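Long-range contacts in haloacid dehalogenase-like hydrolase (Salmonella enterica subsp. enterica serovar Typhi, PDB 4EZE), which probably hydrolyses O-phosphoserine to serine and phosphate with the help of magnesium, the last step of serine biosynthesis: residues I25-T30 against F99-P104; L55-R60 against L70-P75; G109-D114 against I266-G271; F196-I201 against Q217-F222. All coordinates share one frame; numbering follows the deposited sequence.

Interaction 1: I25-T30 against F99-P104; sequences IIYFIT and FIKPQP
Tyr27 and Phe99 exchange two backbone hydrogen bonds, Tyr27 N to Phe99 O at 2.8 Å and Phe99 N to Tyr27 O at 2.9 Å, and so form the hydrogen-bonded pair that fixes the register of two antiparallel strands. Next along, Ile26 and Ile100 make a non-hydrogen-bonded pair whose side chains run alongside each other, CG1 of Ile26 lying 3.8 Å from CG1 of Ile100. This end is dense and apolar. Toward Lys101 the contact turns polar and watery. Lys101 N still reaches Ile25 O, and the lysine, CG anti to the backbone N (chi1 -179°) and extended beyond it, travels beside Ile25 until its CD comes 3.5 Å from Tyr27 OH. Tyr27 OH donates to one water, whose overly short approach to Lys101 NZ is doubtful; the ammonium pairs with Asp315. A second water accepts from Ile25 N and gives a weak bond to Lys101 O, near the poorly ordered side chain of Gln103. Strand 97-100 is an outermost strand of the four-stranded antiparallel sheet, with strand 67-75 on the far side of 23-29; helix 81-93 packs on Ile26, and strand 299-301 and Leu312 meet Phe99.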
loop_
_atom_site.group_PDB
_atom_site.type_symbol
_atom_site.label_atom_id
_atom_site.label_comp_id
_atom_site.label_asym_id
_atom_site.label_seq_id
_atom_site.Cartn_x
_atom_site.Cartn_y
_atom_site.Cartn_z
ATOM N N ILE A 25 -1.797 -8.868 -20.697
ATOM C CA ILE A 25 -1.202 -9.896 -19.867
ATOM C C ILE A 25 -1.776 -9.812 -18.458
ATOM O O ILE A 25 -1.961 -8.725 -17.907
ATOM C CB ILE A 25 0.317 -9.714 -19.805
ATOM C CG1 ILE A 25 0.911 -10.070 -21.171
ATOM C CG2 ILE A 25 0.909 -10.583 -18.704
ATOM C CD1 ILE A 25 2.182 -9.329 -21.529
ATOM N N ILE A 26 -2.091 -10.971 -17.903
ATOM C CA ILE A 26 -2.586 -11.081 -16.550
ATOM C C ILE A 26 -1.758 -12.150 -15.880
ATOM O O ILE A 26 -1.577 -13.234 -16.451
ATOM C CB ILE A 26 -4.036 -11.587 -16.521
ATOM C CG1 ILE A 26 -4.955 -10.599 -17.238
ATOM C CG2 ILE A 26 -4.473 -11.814 -15.084
ATOM C CD1 ILE A 26 -6.410 -10.998 -17.237
ATOM N N TYR A 27 -1.234 -11.840 -14.697
ATOM C CA TYR A 27 -0.532 -12.852 -13.896
ATOM C C TYR A 27 -1.446 -13.339 -12.793
ATOM O O TYR A 27 -2.138 -12.540 -12.165
ATOM C CB TYR A 27 0.703 -12.250 -13.219
ATOM C CG TYR A 27 1.683 -11.554 -14.136
ATOM C CD1 TYR A 27 2.638 -12.280 -14.841
ATOM C CD2 TYR A 27 1.683 -10.163 -14.264
ATOM C CE1 TYR A 27 3.560 -11.647 -15.666
ATOM C CE2 TYR A 27 2.599 -9.524 -15.082
ATOM C CZ TYR A 27 3.533 -10.274 -15.787
ATOM O OH TYR A 27 4.460 -9.652 -16.591
ATOM N N PHE A 28 -1.422 -14.633 -12.521
ATOM C CA PHE A 28 -2.234 -15.189 -11.470
ATOM C C PHE A 28 -1.338 -15.841 -10.451
ATOM O O PHE A 28 -0.484 -16.629 -10.814
ATOM C CB PHE A 28 -3.135 -16.283 -12.020
ATOM C CG PHE A 28 -4.169 -15.782 -12.958
ATOM C CD1 PHE A 28 -5.382 -15.338 -12.484
ATOM C CD2 PHE A 28 -3.929 -15.764 -14.319
ATOM C CE1 PHE A 28 -6.340 -14.870 -13.358
ATOM C CE2 PHE A 28 -4.879 -15.300 -15.194
ATOM C CZ PHE A 28 -6.078 -14.836 -14.713
ATOM N N ILE A 29 -1.558 -15.548 -9.176
ATOM C CA ILE A 29 -0.775 -16.183 -8.126
ATOM C C ILE A 29 -1.688 -16.864 -7.134
ATOM O O ILE A 29 -2.553 -16.227 -6.521
ATOM C CB ILE A 29 0.056 -15.157 -7.331
ATOM C CG1 ILE A 29 0.913 -14.301 -8.271
ATOM C CG2 ILE A 29 0.897 -15.875 -6.294
ATOM C CD1 ILE A 29 0.197 -13.073 -8.807
ATOM N N THR A 30 -1.447 -18.146 -6.919
ATOM C CA THR A 30 -2.315 -18.920 -6.096
ATOM C C THR A 30 -1.558 -20.027 -5.377
ATOM O O THR A 30 -0.519 -20.448 -5.849
ATOM C CB THR A 30 -3.362 -19.573 -6.990
ATOM O OG1 THR A 30 -4.301 -20.247 -6.165
ATOM C CG2 THR A 30 -2.699 -20.582 -7.936
ATOM N N PHE A 99 -2.663 -9.841 -11.319
ATOM C CA PHE A 99 -2.371 -8.508 -11.806
ATOM C C PHE A 99 -2.581 -8.435 -13.295
ATOM O O PHE A 99 -2.159 -9.325 -14.045
ATOM C CB PHE A 99 -0.940 -8.126 -11.487
ATOM C CG PHE A 99 -0.740 -7.751 -10.067
ATOM C CD1 PHE A 99 -1.233 -6.548 -9.591
ATOM C CD2 PHE A 99 -0.097 -8.611 -9.193
ATOM C CE1 PHE A 99 -1.063 -6.191 -8.267
ATOM C CE2 PHE A 99 0.074 -8.258 -7.867
ATOM C CZ PHE A 99 -0.407 -7.046 -7.407
ATOM N N ILE A 100 -3.258 -7.380 -13.717
ATOM C CA ILE A 100 -3.315 -7.053 -15.120
ATOM C C ILE A 100 -2.126 -6.160 -15.389
ATOM O O ILE A 100 -2.046 -5.049 -14.886
ATOM C CB ILE A 100 -4.611 -6.336 -15.482
ATOM C CG1 ILE A 100 -5.780 -7.324 -15.420
ATOM C CG2 ILE A 100 -4.512 -5.746 -16.881
ATOM C CD1 ILE A 100 -7.117 -6.616 -15.355
ATOM N N LYS A 101 -1.177 -6.668 -16.160
ATOM C CA LYS A 101 0.043 -5.922 -16.424
ATOM C C LYS A 101 -0.253 -4.536 -16.993
ATOM O O LYS A 101 -0.923 -4.391 -18.005
ATOM C CB LYS A 101 0.945 -6.709 -17.354
ATOM C CG LYS A 101 2.258 -6.022 -17.681
ATOM C CD LYS A 101 3.143 -6.962 -18.491
ATOM C CE LYS A 101 4.415 -6.291 -18.976
ATOM N NZ LYS A 101 5.376 -7.312 -19.482
ATOM N N PRO A 102 0.234 -3.497 -16.314
ATOM C CA PRO A 102 0.025 -2.168 -16.835
ATOM C C PRO A 102 0.799 -1.952 -18.151
ATOM O O PRO A 102 1.833 -2.565 -18.363
ATOM C CB PRO A 102 0.585 -1.270 -15.724
ATOM C CG PRO A 102 0.695 -2.134 -14.512
ATOM C CD PRO A 102 0.972 -3.499 -15.042
ATOM N N GLN A 103 0.285 -1.092 -19.021
ATOM C CA GLN A 103 0.971 -0.727 -20.254
ATOM C C GLN A 103 0.769 0.759 -20.494
ATOM O O GLN A 103 -0.342 1.233 -20.649
ATOM C CB GLN A 103 0.478 -1.566 -21.438
ATOM C CG GLN A 103 1.338 -2.794 -21.702
ATOM C CD GLN A 103 0.522 -4.021 -22.085
ATOM O OE1 GLN A 103 -0.583 -3.900 -22.619
ATOM N NE2 GLN A 103 1.062 -5.212 -21.804
ATOM N N PRO A 104 1.862 1.510 -20.468
ATOM C CA PRO A 104 3.158 0.893 -20.311
ATOM C C PRO A 104 3.423 0.468 -18.848
ATOM O O PRO A 104 2.717 0.899 -17.934
ATOM C CB PRO A 104 4.108 2.020 -20.717
ATOM C CG PRO A 104 3.363 3.286 -20.399
ATOM C CD PRO A 104 1.903 2.963 -20.247
HETATM O O HOH W 1 -1.142 -6.181 -20.779
HETATM O O HOH W 2 5.418 -9.749 -19.248
#

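Interaction 2: L55-R60 against L70-P75; sequences LLFDKR and LKLTLP
The ring of Phe57 receives Leu72 CD1 over one face, a CH-pi contact with the methyl carbon 3.9 Å from the ring centroid and only 16° off the normal. Leu70 comes to the same ring obliquely, its CD2 lying 3.7 Å from CD1 of Phe57, so two leucines of one strand hold the aromatic side chain of the other. Farther along, Leu55 CD2 packs on Leu74 CB at 3.8 Å. On the polar face, Arg60 NH2 makes a salt bridge with Asp58 OD2 at 2.7 Å, the carboxylate oxygen lying at the edge of the guanidinium and in its plane. Lys71 has CG opposite its backbone N (chi1 178°), and with the chain extended beyond, this carries CD over a face of that guanidinium and brings NZ within 3.2 Å of Arg60 NH1.

Behind these side chains stands an antiparallel beta hairpin: Leu56 with Thr73 and Asp58 with Lys71 are hydrogen-bonded pairs, and Phe57 with Leu72 is the non-hydrogen-bonded pair between them. The bond from Leu56 N to Thr73 O is almost straight, at 178°. A water also links Leu56 O to Thr73 OG1 on the face that carries Asp58 and Lys71. Outside the hairpin, helix 34-45 lies against Phe57 and Leu70, whereas strand 23-29 continues the sheet beyond strand 67-75. Both cations turn to the chain's C-terminus, Arg60 NH1 pairing with Leu317 OXT and Lys71 NZ bonding to Leu317 O. The closeness of two positive groups is thus probably paid for by two carboxylates, that of Asp58 and that of the chain end.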
loop_
_atom_site.group_PDB
_atom_site.type_symbol
_atom_site.label_atom_id
_atom_site.label_comp_id
_atom_site.label_asym_id
_atom_site.label_seq_id
_atom_site.Cartn_x
_atom_site.Cartn_y
_atom_site.Cartn_z
ATOM N N LEU A 55 -5.778 -17.835 -26.375
ATOM C CA LEU A 55 -5.413 -17.761 -24.970
ATOM C C LEU A 55 -4.079 -18.423 -24.737
ATOM O O LEU A 55 -3.934 -19.628 -24.903
ATOM C CB LEU A 55 -6.469 -18.429 -24.101
ATOM C CG LEU A 55 -7.835 -17.762 -24.140
ATOM C CD1 LEU A 55 -8.612 -18.098 -22.890
ATOM C CD2 LEU A 55 -7.684 -16.269 -24.299
ATOM N N LEU A 56 -3.102 -17.626 -24.339
ATOM C CA LEU A 56 -1.776 -18.149 -24.091
ATOM C C LEU A 56 -1.516 -18.256 -22.597
ATOM O O LEU A 56 -1.468 -17.259 -21.897
ATOM C CB LEU A 56 -0.740 -17.257 -24.761
ATOM C CG LEU A 56 0.703 -17.739 -24.768
ATOM C CD1 LEU A 56 0.772 -19.245 -24.924
ATOM C CD2 LEU A 56 1.456 -17.039 -25.878
ATOM N N PHE A 57 -1.358 -19.481 -22.123
ATOM C CA PHE A 57 -1.131 -19.766 -20.718
ATOM C C PHE A 57 0.255 -20.311 -20.551
ATOM O O PHE A 57 0.584 -21.335 -21.132
ATOM C CB PHE A 57 -2.070 -20.865 -20.243
ATOM C CG PHE A 57 -3.403 -20.374 -19.800
ATOM C CD1 PHE A 57 -3.511 -19.537 -18.706
ATOM C CD2 PHE A 57 -4.546 -20.765 -20.461
ATOM C CE1 PHE A 57 -4.744 -19.088 -18.285
ATOM C CE2 PHE A 57 -5.787 -20.324 -20.045
ATOM C CZ PHE A 57 -5.885 -19.485 -18.957
ATOM N N ASP A 58 1.061 -19.658 -19.731
ATOM C CA ASP A 58 2.412 -20.119 -19.510
ATOM C C ASP A 58 2.675 -20.128 -18.009
ATOM O O ASP A 58 2.518 -19.111 -17.335
ATOM C CB ASP A 58 3.395 -19.208 -20.271
ATOM C CG ASP A 58 4.672 -19.919 -20.648
ATOM O OD1 ASP A 58 4.855 -21.086 -20.238
ATOM O OD2 ASP A 58 5.499 -19.308 -21.356
ATOM N N LYS A 59 3.041 -21.283 -17.470
ATOM C CA LYS A 59 3.369 -21.345 -16.066
ATOM C C LYS A 59 4.858 -21.118 -15.889
ATOM O O LYS A 59 5.668 -21.702 -16.593
ATOM C CB LYS A 59 2.913 -22.656 -15.435
ATOM C CG LYS A 59 3.499 -23.904 -16.041
ATOM C CD LYS A 59 2.928 -25.124 -15.339
ATOM C CE LYS A 59 3.542 -26.397 -15.886
ATOM N NZ LYS A 59 3.026 -27.561 -15.131
ATOM N N ARG A 60 5.202 -20.263 -14.937
ATOM C CA ARG A 60 6.556 -19.753 -14.821
ATOM C C ARG A 60 6.977 -19.602 -13.373
ATOM O O ARG A 60 6.154 -19.631 -12.464
ATOM C CB ARG A 60 6.632 -18.401 -15.515
ATOM C CG ARG A 60 6.207 -18.475 -16.968
ATOM C CD ARG A 60 6.675 -17.248 -17.737
ATOM N NE ARG A 60 6.436 -17.429 -19.166
ATOM C CZ ARG A 60 6.599 -16.490 -20.095
ATOM N NH1 ARG A 60 7.011 -15.273 -19.761
ATOM N NH2 ARG A 60 6.346 -16.776 -21.368
ATOM N N LEU A 70 1.029 -18.175 -12.931
ATOM C CA LEU A 70 0.431 -18.491 -14.220
ATOM C C LEU A 70 0.302 -17.208 -15.023
ATOM O O LEU A 70 -0.243 -16.228 -14.541
ATOM C CB LEU A 70 -0.952 -19.121 -14.046
ATOM C CG LEU A 70 -1.610 -19.582 -15.352
ATOM C CD1 LEU A 70 -0.902 -20.793 -15.954
ATOM C CD2 LEU A 70 -3.066 -19.896 -15.091
ATOM N N LYS A 71 0.825 -17.198 -16.242
ATOM C CA LYS A 71 0.750 -15.989 -17.049
ATOM C C LYS A 71 -0.229 -16.201 -18.208
ATOM O O LYS A 71 -0.189 -17.209 -18.886
ATOM C CB LYS A 71 2.138 -15.583 -17.551
ATOM C CG LYS A 71 2.135 -14.351 -18.455
ATOM C CD LYS A 71 3.551 -14.018 -18.903
ATOM C CE LYS A 71 3.596 -12.968 -20.006
ATOM N NZ LYS A 71 4.987 -12.925 -20.557
ATOM N N LEU A 72 -1.128 -15.261 -18.413
ATOM C CA LEU A 72 -2.128 -15.444 -19.439
ATOM C C LEU A 72 -2.023 -14.273 -20.384
ATOM O O LEU A 72 -2.019 -13.119 -19.946
ATOM C CB LEU A 72 -3.541 -15.507 -18.836
ATOM C CG LEU A 72 -4.656 -15.187 -19.844
ATOM C CD1 LEU A 72 -4.749 -16.290 -20.893
ATOM C CD2 LEU A 72 -6.008 -14.982 -19.177
ATOM N N THR A 73 -1.922 -14.562 -21.678
ATOM C CA THR A 73 -1.956 -13.501 -22.672
ATOM C C THR A 73 -3.230 -13.637 -23.467
ATOM O O THR A 73 -3.582 -14.718 -23.924
ATOM C CB THR A 73 -0.734 -13.542 -23.590
ATOM O OG1 THR A 73 0.454 -13.544 -22.785
ATOM C CG2 THR A 73 -0.726 -12.332 -24.485
ATOM N N LEU A 74 -3.950 -12.534 -23.562
ATOM C CA LEU A 74 -5.217 -12.497 -24.253
ATOM C C LEU A 74 -5.402 -11.139 -24.902
ATOM O O LEU A 74 -4.725 -10.182 -24.554
ATOM C CB LEU A 74 -6.371 -12.821 -23.302
ATOM C CG LEU A 74 -6.874 -11.733 -22.362
ATOM C CD1 LEU A 74 -7.993 -12.263 -21.507
ATOM C CD2 LEU A 74 -5.755 -11.199 -21.506
ATOM N N PRO A 75 -6.309 -11.069 -25.862
ATOM C CA PRO A 75 -6.561 -9.841 -26.597
ATOM C C PRO A 75 -7.001 -8.746 -25.663
ATOM O O PRO A 75 -7.713 -8.996 -24.716
ATOM C CB PRO A 75 -7.715 -10.228 -27.511
ATOM C CG PRO A 75 -7.672 -11.715 -27.611
ATOM C CD PRO A 75 -6.666 -12.248 -26.648
HETATM O O HOH W 3 0.958 -15.874 -21.579
#

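Interaction 3: G109-D114 against I266-G271; sequences GIIAFD and IACGDG. With NA (sodium ion), chain D.
Two carboxylates, those of Asp114 and Asp270, converge on one sodium ion at the ends of neighbouring parallel strands. Their oxygens Asp114 OD2 and Asp270 OD1 stand 3.4 Å apart because both bind the same ion. This is the metal site of the HAD Rossmannoid fold, where acidic residues gather at the C-terminal edge of a parallel sheet; Asp114 is the predicted nucleophile. Sodium occupies the site here, whereas magnesium is the expected cofactor. Asp114 OD2 binds the ion at 2.2 Å and Asp270 OD1 at 2.4 Å; two waters and the backbone O of Asp116 complete the set. The carboxylates, with planes 20° apart, arrive by different routes: that of Asp114 is swung away from the residue's own N, beside its carbonyl carbon, but in Asp270 CG sits between N and the carbonyl carbon (chi1 68°).

Behind the ion the strands are laced by a parallel ladder in which Ile266 N, Ala112 N, Cys268 N and Asp114 N each bond to a carbonyl across the gap. The last of these, Asp114 N to Cys268 O, is 3.1 Å long and close to linear at 171°, tying the metal-binding aspartate to the partner strand. One face of the sheet carries Ile111 and Ile266, which lie side by side with CG2 of each 3.7 Å from the other's. The opposite face carries Ala112 and Ala267, both against Leu251 of helix 244-258. Beyond the isoleucines, Cys268 SG makes an oblique sulfur-aromatic contact with Phe113, reaching within 3.8 Å of ring atom CE1.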
loop_
_atom_site.group_PDB
_atom_site.type_symbol
_atom_site.label_atom_id
_atom_site.label_comp_id
_atom_site.label_asym_id
_atom_site.label_seq_id
_atom_site.Cartn_x
_atom_site.Cartn_y
_atom_site.Cartn_z
ATOM N N GLY A 109 10.691 4.987 -11.493
ATOM C CA GLY A 109 9.721 5.896 -10.907
ATOM C C GLY A 109 9.799 5.973 -9.402
ATOM O O GLY A 109 10.877 5.844 -8.802
ATOM N N ILE A 110 8.637 6.194 -8.797
ATOM C CA ILE A 110 8.510 6.212 -7.357
ATOM C C ILE A 110 7.547 5.117 -6.925
ATOM O O ILE A 110 6.555 4.870 -7.585
ATOM C CB ILE A 110 7.874 7.511 -6.860
ATOM C CG1 ILE A 110 8.562 8.716 -7.471
ATOM C CG2 ILE A 110 7.941 7.567 -5.339
ATOM C CD1 ILE A 110 7.748 9.984 -7.340
ATOM N N ILE A 111 7.824 4.488 -5.798
ATOM C CA ILE A 111 6.821 3.664 -5.167
ATOM C C ILE A 111 6.615 4.259 -3.805
ATOM O O ILE A 111 7.552 4.265 -3.001
ATOM C CB ILE A 111 7.295 2.215 -5.011
ATOM C CG1 ILE A 111 7.806 1.675 -6.337
ATOM C CG2 ILE A 111 6.161 1.320 -4.540
ATOM C CD1 ILE A 111 7.671 0.173 -6.439
ATOM N N ALA A 112 5.410 4.781 -3.558
ATOM C CA ALA A 112 5.051 5.358 -2.265
ATOM C C ALA A 112 4.233 4.344 -1.452
ATOM O O ALA A 112 3.375 3.639 -2.007
ATOM C CB ALA A 112 4.231 6.627 -2.468
ATOM N N PHE A 113 4.483 4.290 -0.146
ATOM C CA PHE A 113 3.698 3.442 0.775
ATOM C C PHE A 113 3.053 4.259 1.889
ATOM O O PHE A 113 3.711 5.074 2.509
ATOM C CB PHE A 113 4.603 2.442 1.469
ATOM C CG PHE A 113 5.245 1.444 0.558
ATOM C CD1 PHE A 113 4.608 0.247 0.269
ATOM C CD2 PHE A 113 6.504 1.688 0.026
ATOM C CE1 PHE A 113 5.211 -0.689 -0.549
ATOM C CE2 PHE A 113 7.114 0.760 -0.793
ATOM C CZ PHE A 113 6.468 -0.439 -1.078
ATOM N N ASP A 114 1.773 4.037 2.163
ATOM C CA ASP A 114 1.192 4.540 3.400
ATOM C C ASP A 114 1.952 3.804 4.515
ATOM O O ASP A 114 2.580 2.777 4.250
ATOM C CB ASP A 114 -0.305 4.188 3.449
ATOM C CG ASP A 114 -1.027 4.811 4.647
ATOM O OD1 ASP A 114 -0.422 5.653 5.330
ATOM O OD2 ASP A 114 -2.206 4.468 4.900
ATOM N N ILE A 266 4.014 4.404 -8.612
ATOM C CA ILE A 266 3.273 3.374 -7.890
ATOM C C ILE A 266 3.049 3.831 -6.418
ATOM O O ILE A 266 3.995 4.247 -5.736
ATOM C CB ILE A 266 4.058 2.060 -7.919
ATOM C CG1 ILE A 266 4.199 1.531 -9.349
ATOM C CG2 ILE A 266 3.432 1.019 -7.012
ATOM C CD1 ILE A 266 5.311 0.510 -9.459
ATOM N N ALA A 267 1.800 3.764 -5.948
ATOM C CA ALA A 267 1.423 4.060 -4.554
ATOM C C ALA A 267 0.619 2.893 -3.989
ATOM O O ALA A 267 -0.198 2.313 -4.696
ATOM C CB ALA A 267 0.591 5.326 -4.488
ATOM N N CYS A 268 0.855 2.547 -2.726
ATOM C CA CYS A 268 0.193 1.402 -2.076
ATOM C C CYS A 268 -0.465 1.882 -0.787
ATOM O O CYS A 268 0.131 2.650 -0.043
ATOM C CB CYS A 268 1.221 0.359 -1.651
ATOM S SG CYS A 268 2.340 -0.207 -2.944
ATOM N N GLY A 269 -1.676 1.421 -0.500
ATOM C CA GLY A 269 -2.372 1.835 0.721
ATOM C C GLY A 269 -3.520 0.890 1.014
ATOM O O GLY A 269 -3.892 0.079 0.165
ATOM N N ASP A 270 -4.080 1.010 2.212
ATOM C CA ASP A 270 -5.168 0.164 2.661
ATOM C C ASP A 270 -6.473 0.935 2.954
ATOM O O ASP A 270 -7.558 0.340 2.916
ATOM C CB ASP A 270 -4.781 -0.486 3.975
ATOM C CG ASP A 270 -4.680 0.533 5.092
ATOM O OD1 ASP A 270 -3.806 1.425 4.996
ATOM O OD2 ASP A 270 -5.494 0.464 6.035
ATOM N N GLY A 271 -6.375 2.228 3.271
ATOM C CA GLY A 271 -7.528 2.986 3.848
ATOM C C GLY A 271 -8.084 4.133 3.023
ATOM O O GLY A 271 -7.430 4.631 2.096
HETATM NA NA NA D . -3.118 3.134 6.459
HETATM O O HOH W 4 -4.900 4.236 6.159
HETATM O O HOH W 5 -4.597 2.850 8.483
#

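Interaction 4: F196-I201 against Q217-F222; sequences FKTAII and QLDYAF
Hydrogen bonding is densest where Thr198 meets Asp219. Asp219 OD2 accepts from Thr198 N at 2.6 Å through its anti lone pair, the one directed away from the other carboxylate oxygen. In return Asp219 N donates to Thr198 OG1 at 3.0 Å; a chi1 of 60° sets that hydroxyl between the threonine's N and carbonyl carbon, turned to the incoming N-H. Asp219 N also makes a weak bond to Thr198 O, which takes a better one from Tyr220 N. From there a parallel ladder continues: Ile200 N bonds to Tyr220 O, and Phe222 N bonds to Ile200 O at 2.9 Å.

These strands are the two ends of a right-handed beta-alpha-beta crossover of the HAD core, joined through helix 206-216, whose Schellman motif closes at Gln217 just before the second strand begins.

Apolar contacts divide between the faces of the sheet. On the side of the crossover helix, Leu218 crosses Ile200 at a slant, its CD1 3.5 Å from Ile200 CG1, and Phe119 of helix 115-119 touches both residues. Across the sheet, Ala199 CB meets Tyr220 CB at 4.0 Å, and Ile201 runs alongside Phe222, its CG1 4.1 Å from ring atom CD2. Lys197 brings CB to the edge of the Tyr220 ring, and helix 244-258 packs on Lys197, Ile201, Tyr220 and Phe222.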
loop_
_atom_site.group_PDB
_atom_site.type_symbol
_atom_site.label_atom_id
_atom_site.label_comp_id
_atom_site.label_asym_id
_atom_site.label_seq_id
_atom_site.Cartn_x
_atom_site.Cartn_y
_atom_site.Cartn_z
ATOM N N PHE A 196 13.815 2.514 -8.951
ATOM C CA PHE A 196 12.711 3.266 -8.365
ATOM C C PHE A 196 13.180 3.938 -7.100
ATOM O O PHE A 196 14.018 3.405 -6.389
ATOM C CB PHE A 196 11.543 2.350 -7.994
ATOM C CG PHE A 196 10.654 2.003 -9.148
ATOM C CD1 PHE A 196 10.959 0.928 -9.976
ATOM C CD2 PHE A 196 9.496 2.716 -9.379
ATOM C CE1 PHE A 196 10.130 0.576 -11.033
ATOM C CE2 PHE A 196 8.668 2.383 -10.445
ATOM C CZ PHE A 196 8.980 1.315 -11.269
ATOM N N LYS A 197 12.602 5.095 -6.800
ATOM C CA LYS A 197 12.715 5.668 -5.466
ATOM C C LYS A 197 11.568 5.185 -4.568
ATOM O O LYS A 197 10.425 5.058 -5.027
ATOM C CB LYS A 197 12.693 7.191 -5.561
ATOM C CG LYS A 197 13.806 7.778 -6.432
ATOM C CD LYS A 197 15.184 7.323 -5.968
ATOM C CE LYS A 197 16.281 8.181 -6.577
ATOM N NZ LYS A 197 16.031 9.616 -6.244
ATOM N N THR A 198 11.873 4.928 -3.295
ATOM C CA THR A 198 10.861 4.557 -2.301
ATOM C C THR A 198 10.487 5.734 -1.403
ATOM O O THR A 198 11.335 6.536 -1.027
ATOM C CB THR A 198 11.362 3.442 -1.376
ATOM O OG1 THR A 198 12.530 3.897 -0.685
ATOM C CG2 THR A 198 11.705 2.193 -2.160
ATOM N N ALA A 199 9.213 5.814 -1.041
ATOM C CA ALA A 199 8.718 6.843 -0.143
ATOM C C ALA A 199 7.697 6.255 0.834
ATOM O O ALA A 199 6.936 5.354 0.482
ATOM C CB ALA A 199 8.067 7.960 -0.943
ATOM N N ILE A 200 7.700 6.761 2.063
ATOM C CA ILE A 200 6.541 6.633 2.921
ATOM C C ILE A 200 5.798 7.947 2.918
ATOM O O ILE A 200 6.405 8.999 3.099
ATOM C CB ILE A 200 6.912 6.260 4.363
ATOM C CG1 ILE A 200 7.238 4.774 4.412
ATOM C CG2 ILE A 200 5.758 6.559 5.315
ATOM C CD1 ILE A 200 7.387 4.272 5.816
ATOM N N ILE A 201 4.484 7.885 2.699
ATOM C CA ILE A 201 3.635 9.069 2.801
ATOM C C ILE A 201 2.431 8.707 3.652
ATOM O O ILE A 201 1.678 7.802 3.292
ATOM C CB ILE A 201 3.171 9.565 1.423
ATOM C CG1 ILE A 201 4.382 9.866 0.529
ATOM C CG2 ILE A 201 2.341 10.826 1.586
ATOM C CD1 ILE A 201 4.014 10.391 -0.861
ATOM N N GLN A 217 16.304 2.348 4.949
ATOM C CA GLN A 217 16.998 2.962 3.826
ATOM C C GLN A 217 16.052 3.549 2.793
ATOM O O GLN A 217 16.442 3.698 1.649
ATOM C CB GLN A 217 17.878 1.922 3.114
ATOM C CG GLN A 217 18.982 1.309 3.961
ATOM C CD GLN A 217 19.935 2.356 4.493
ATOM O OE1 GLN A 217 21.100 2.407 4.101
ATOM N NE2 GLN A 217 19.437 3.215 5.375
ATOM N N LEU A 218 14.817 3.871 3.173
ATOM C CA LEU A 218 13.873 4.445 2.216
ATOM C C LEU A 218 14.417 5.786 1.752
ATOM O O LEU A 218 15.136 6.447 2.491
ATOM C CB LEU A 218 12.473 4.598 2.830
ATOM C CG LEU A 218 11.935 3.312 3.450
ATOM C CD1 LEU A 218 10.501 3.470 3.930
ATOM C CD2 LEU A 218 12.045 2.201 2.416
ATOM N N ASP A 219 14.091 6.184 0.527
ATOM C CA ASP A 219 14.637 7.426 -0.019
ATOM C C ASP A 219 13.947 8.624 0.601
ATOM O O ASP A 219 14.602 9.597 0.966
ATOM C CB ASP A 219 14.500 7.471 -1.540
ATOM C CG ASP A 219 15.093 6.253 -2.209
ATOM O OD1 ASP A 219 16.304 5.987 -2.047
ATOM O OD2 ASP A 219 14.343 5.549 -2.895
ATOM N N TYR A 220 12.624 8.539 0.734
ATOM C CA TYR A 220 11.831 9.643 1.292
ATOM C C TYR A 220 10.838 9.177 2.337
ATOM O O TYR A 220 10.508 7.990 2.430
ATOM C CB TYR A 220 11.086 10.384 0.173
ATOM C CG TYR A 220 12.024 10.893 -0.892
ATOM C CD1 TYR A 220 12.621 12.136 -0.769
ATOM C CD2 TYR A 220 12.349 10.107 -1.998
ATOM C CE1 TYR A 220 13.503 12.599 -1.723
ATOM C CE2 TYR A 220 13.229 10.564 -2.962
ATOM C CZ TYR A 220 13.804 11.813 -2.813
ATOM O OH TYR A 220 14.681 12.292 -3.749
ATOM N N ALA A 221 10.334 10.136 3.099
ATOM C CA ALA A 221 9.438 9.853 4.197
ATOM C C ALA A 221 8.795 11.178 4.601
ATOM O O ALA A 221 9.481 12.158 4.799
ATOM C CB ALA A 221 10.206 9.231 5.357
ATOM N N PHE A 222 7.473 11.210 4.678
ATOM C CA PHE A 222 6.741 12.434 4.935
ATOM C C PHE A 222 5.572 12.043 5.807
ATOM O O PHE A 222 4.929 11.058 5.521
ATOM C CB PHE A 222 6.154 12.986 3.627
ATOM C CG PHE A 222 7.178 13.314 2.594
ATOM C CD1 PHE A 222 7.856 14.527 2.632
ATOM C CD2 PHE A 222 7.460 12.415 1.571
ATOM C CE1 PHE A 222 8.809 14.836 1.668
ATOM C CE2 PHE A 222 8.424 12.715 0.613
ATOM C CZ PHE A 222 9.093 13.930 0.663
#

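In the fold
The four contacts divide between two sheets. Interactions 1 and 2, with centres about 10 Å apart, share the four-stranded antiparallel sheet, where strands 23-29 and 67-75 are neighbours; interaction 2 is nested within the chain loop closed by interaction 1. Interactions 3 and 4, their centres likewise about 10 Å apart, belong to the six-stranded parallel sheet and meet through strands 110-113 and 197-202, interaction 4 nested inside interaction 3. The pairs come in series along the chain, and about 18 Å separates the centres of interactions 1 and 3. Metal binding and the predicted nucleophile thus belong to the parallel sheet, with the antiparallel sheet away from the annotated sites.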